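Local coordinates for siderophore-interacting protein (Aeromonas hydrophila, PDB 6K2L) that binds FAD and probably reduces ferric siderophores so that the iron can be released inside the cell, at residues 81-86 / 97-102. The protein carries 1 engineered substitution. Numbering follows the deposited sequence.
Sequences RTFTIR and IDFALH. With FAD (flavin-adenine dinucleotide), chain C.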
loop_
_atom_site.group_PDB
_atom_site.type_symbol
_atom_site.label_atom_id
_atom_site.label_comp_id
_atom_site.label_asym_id
_atom_site.label_seq_id
_atom_site.Cartn_x
_atom_site.Cartn_y
_atom_site.Cartn_z
ATOM N N ARG A 81 2.028 -21.027 10.373
ATOM C CA ARG A 81 1.887 -19.872 11.248
ATOM C C ARG A 81 1.318 -18.723 10.439
ATOM O O ARG A 81 1.594 -18.602 9.247
ATOM C CB ARG A 81 3.225 -19.437 11.870
ATOM C CG ARG A 81 3.855 -20.468 12.812
ATOM C CD ARG A 81 3.071 -20.597 14.067
ATOM N NE ARG A 81 3.698 -21.439 15.086
ATOM C CZ ARG A 81 3.418 -22.733 15.265
ATOM N NH1 ARG A 81 2.559 -23.330 14.461
ATOM N NH2 ARG A 81 3.974 -23.419 16.258
ATOM N N THR A 82 0.561 -17.849 11.099
ATOM C CA THR A 82 0.013 -16.665 10.453
ATOM C C THR A 82 0.942 -15.473 10.635
ATOM O O THR A 82 1.415 -15.212 11.743
ATOM C CB THR A 82 -1.363 -16.333 11.009
ATOM O OG1 THR A 82 -2.200 -17.479 10.854
ATOM C CG2 THR A 82 -1.973 -15.156 10.218
ATOM N N PHE A 83 1.195 -14.742 9.551
ATOM C CA PHE A 83 2.056 -13.566 9.609
ATOM C C PHE A 83 1.502 -12.506 8.677
ATOM O O PHE A 83 0.600 -12.751 7.883
ATOM C CB PHE A 83 3.524 -13.895 9.258
ATOM C CG PHE A 83 4.286 -14.468 10.422
ATOM C CD1 PHE A 83 4.141 -15.801 10.760
ATOM C CD2 PHE A 83 5.099 -13.666 11.195
ATOM C CE1 PHE A 83 4.783 -16.318 11.817
ATOM C CE2 PHE A 83 5.730 -14.174 12.275
ATOM C CZ PHE A 83 5.577 -15.513 12.590
ATOM N N THR A 84 2.036 -11.312 8.808
ATOM C CA THR A 84 1.597 -10.152 8.065
ATOM C C THR A 84 2.608 -9.895 6.961
ATOM O O THR A 84 3.816 -9.974 7.202
ATOM C CB THR A 84 1.532 -8.960 9.012
ATOM O OG1 THR A 84 0.657 -9.295 10.094
ATOM C CG2 THR A 84 1.070 -7.648 8.288
ATOM N N ILE A 85 2.125 -9.628 5.749
ATOM C CA ILE A 85 2.960 -9.042 4.701
ATOM C C ILE A 85 3.222 -7.596 5.096
ATOM O O ILE A 85 2.329 -6.757 4.968
ATOM C CB ILE A 85 2.285 -9.101 3.326
ATOM C CG1 ILE A 85 2.038 -10.546 2.895
ATOM C CG2 ILE A 85 3.128 -8.354 2.330
ATOM C CD1 ILE A 85 1.280 -10.673 1.574
ATOM N N ARG A 86 4.436 -7.304 5.584
ATOM C CA ARG A 86 4.791 -5.936 5.984
ATOM C C ARG A 86 4.908 -5.009 4.778
ATOM O O ARG A 86 4.353 -3.907 4.796
ATOM C CB ARG A 86 6.099 -5.927 6.785
ATOM C CG ARG A 86 6.666 -4.535 7.083
ATOM C CD ARG A 86 5.808 -3.783 8.094
ATOM N NE ARG A 86 6.231 -2.408 8.309
ATOM C CZ ARG A 86 5.957 -1.418 7.464
ATOM N NH1 ARG A 86 5.285 -1.691 6.335
ATOM N NH2 ARG A 86 6.366 -0.170 7.732
ATOM N N ILE A 97 8.544 -9.676 5.606
ATOM C CA ILE A 97 7.815 -10.112 6.790
ATOM C C ILE A 97 8.606 -9.717 8.024
ATOM O O ILE A 97 9.807 -10.005 8.095
ATOM C CB ILE A 97 7.578 -11.625 6.779
ATOM C CG1 ILE A 97 6.865 -12.021 5.498
ATOM C CG2 ILE A 97 6.746 -12.002 7.983
ATOM C CD1 ILE A 97 6.816 -13.570 5.300
ATOM N N ASP A 98 7.934 -9.086 9.007
ATOM C CA ASP A 98 8.571 -8.661 10.260
ATOM C C ASP A 98 8.241 -9.612 11.418
ATOM O O ASP A 98 7.071 -9.745 11.810
ATOM C CB ASP A 98 8.138 -7.253 10.655
ATOM C CG ASP A 98 8.673 -6.164 9.731
ATOM O OD1 ASP A 98 9.467 -6.444 8.791
ATOM O OD2 ASP A 98 8.287 -4.990 9.972
ATOM N N PHE A 99 9.275 -10.210 12.008
ATOM C CA PHE A 99 9.153 -11.212 13.070
ATOM C C PHE A 99 9.375 -10.580 14.445
ATOM O O PHE A 99 10.427 -9.972 14.684
ATOM C CB PHE A 99 10.177 -12.338 12.840
ATOM C CG PHE A 99 9.776 -13.301 11.768
ATOM C CD1 PHE A 99 9.881 -12.950 10.418
ATOM C CD2 PHE A 99 9.258 -14.549 12.093
ATOM C CE1 PHE A 99 9.476 -13.828 9.421
ATOM C CE2 PHE A 99 8.860 -15.433 11.093
ATOM C CZ PHE A 99 8.973 -15.073 9.765
ATOM N N ALA A 100 8.400 -10.734 15.351
ATOM C CA ALA A 100 8.578 -10.322 16.751
ATOM C C ALA A 100 9.440 -11.368 17.455
ATOM O O ALA A 100 8.957 -12.438 17.823
ATOM C CB ALA A 100 7.235 -10.149 17.460
ATOM N N LEU A 101 10.726 -11.059 17.640
ATOM C CA LEU A 101 11.682 -11.987 18.256
ATOM C C LEU A 101 11.300 -12.301 19.702
ATOM O O LEU A 101 10.840 -11.426 20.443
ATOM C CB LEU A 101 13.103 -11.395 18.200
ATOM C CG LEU A 101 13.803 -11.226 16.833
ATOM C CD1 LEU A 101 15.267 -10.831 16.978
ATOM C CD2 LEU A 101 13.658 -12.476 15.932
ATOM N N HIS A 102 11.469 -13.567 20.091
ATOM C CA HIS A 102 11.243 -14.025 21.464
ATOM C C HIS A 102 12.079 -15.281 21.689
ATOM O O HIS A 102 12.751 -15.782 20.779
ATOM C CB HIS A 102 9.751 -14.291 21.760
ATOM C CG HIS A 102 9.155 -15.397 20.935
ATOM N ND1 HIS A 102 8.977 -16.677 21.414
ATOM C CD2 HIS A 102 8.707 -15.410 19.655
ATOM C CE1 HIS A 102 8.444 -17.431 20.469
ATOM N NE2 HIS A 102 8.257 -16.683 19.395
HETATM P PA FAD C . 4.659 -20.715 18.870
HETATM O O1A FAD C . 5.247 -22.034 18.477
HETATM O O2A FAD C . 3.254 -20.420 18.330
HETATM O O5B FAD C . 4.503 -20.496 20.470
HETATM C C5B FAD C . 5.577 -20.799 21.386
HETATM C C4B FAD C . 5.440 -20.045 22.693
HETATM O O4B FAD C . 5.903 -18.684 22.534
HETATM C C3B FAD C . 4.043 -19.933 23.298
HETATM O O3B FAD C . 4.120 -19.981 24.721
HETATM C C2B FAD C . 3.560 -18.567 22.789
HETATM O O2B FAD C . 2.602 -17.917 23.621
HETATM C C1B FAD C . 4.855 -17.763 22.791
HETATM N N9A FAD C . 4.909 -16.774 21.743
HETATM C C8A FAD C . 4.480 -16.924 20.448
HETATM N N7A FAD C . 4.684 -15.869 19.692
HETATM C C5A FAD C . 5.303 -14.971 20.550
HETATM C C6A FAD C . 5.782 -13.662 20.364
HETATM N N6A FAD C . 5.739 -13.022 19.193
HETATM N N1A FAD C . 6.337 -13.035 21.433
HETATM C C2A FAD C . 6.393 -13.685 22.600
HETATM N N3A FAD C . 5.982 -14.926 22.889
HETATM C C4A FAD C . 5.450 -15.518 21.816
HETATM N N1 FAD C . 3.567 -12.419 14.596
HETATM C C2 FAD C . 4.677 -11.753 14.160
HETATM O O2 FAD C . 5.761 -11.841 14.742
HETATM N N3 FAD C . 4.600 -10.940 13.040
HETATM C C4 FAD C . 3.479 -10.714 12.279
HETATM O O4 FAD C . 3.536 -9.973 11.298
HETATM C C4X FAD C . 2.306 -11.437 12.739
HETATM N N5 FAD C . 1.174 -11.289 12.058
HETATM C C5X FAD C . 0.066 -11.966 12.502
HETATM C C6 FAD C . -1.130 -11.804 11.816
HETATM C C7 FAD C . -2.293 -12.446 12.235
HETATM C C7M FAD C . -3.563 -12.259 11.445
HETATM C C8 FAD C . -2.247 -13.302 13.353
HETATM C C8M FAD C . -3.472 -14.053 13.813
HETATM C C9 FAD C . -1.045 -13.479 14.031
HETATM C C9A FAD C . 0.104 -12.814 13.624
HETATM N N10 FAD C . 1.321 -12.947 14.323
HETATM C C10 FAD C . 2.446 -12.259 13.913
HETATM C "C1'" FAD C . 1.401 -13.796 15.526
HETATM C "C2'" FAD C . 2.198 -15.088 15.337
HETATM O "O2'" FAD C . 1.492 -16.031 14.525
HETATM C "C3'" FAD C . 2.468 -15.695 16.717
HETATM O "O3'" FAD C . 3.450 -14.897 17.373
HETATM C "C4'" FAD C . 2.936 -17.149 16.694
HETATM O "O4'" FAD C . 2.601 -17.754 17.946
HETATM C "C5'" FAD C . 4.420 -17.247 16.411
HETATM O "O5'" FAD C . 4.776 -18.630 16.230
HETATM P P FAD C . 6.071 -19.241 16.893
HETATM O O1P FAD C . 6.317 -20.574 16.174
HETATM O O2P FAD C . 7.198 -18.309 16.878
HETATM O O3P FAD C . 5.614 -19.533 18.396
HETATM O O HOH W 1 4.935 -8.951 9.152
HETATM O O HOH W 2 6.757 -2.942 11.106
#
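Phe-83 and Phe-99 form the tight part of this contact. Their rings meet obliquely, centroids 4.6 Å apart and planes at 34°, with Phe-83 CE2 3.6 Å from Phe-99 CD2. The opposite face of Phe-83 lies against the flavin, where CE2 comes 3.2 Å from FAD C2. Ile-97 CG2 packs beside them, on Phe-83 CB and Thr-84 O.

The strands splay apart here, and the pyrimidine edge of the flavin enters between them. Thr-84 OG1 donates to FAD N5 at 2.8 Å, and Thr-84 N donates to FAD O4. From the other strand, Asp-98 O accepts from FAD N3, and Ala-100 N gives FAD O2 a nearly straight bond. A water joins Thr-84 O, Asp-98 N and FAD O4.

The looser side is at Arg-86, which is partly exposed, and buried Asp-98. With Arg-86 CG anti to the backbone N (chi1 172°) and the chain bent at chi2, CD lies 3.3 Å from Asp-98 OD2. The salt bridge from Arg-86 NE to Asp-98 OD2 is long, 3.7 Å, and a second water bridges them. Arg-86 NH1 pairs with Glu-156, Asp-98 OD1 with Arg-27.

Arg-81 NE and NH2 bond FAD O1P and O1A; His-102 NE2 bonds FAD O2P while its ring face covers the adenine. The hairpin supplies part of the flavin site of the antiparallel FAD-binding barrel, as in ferredoxin reductase-like flavoproteins.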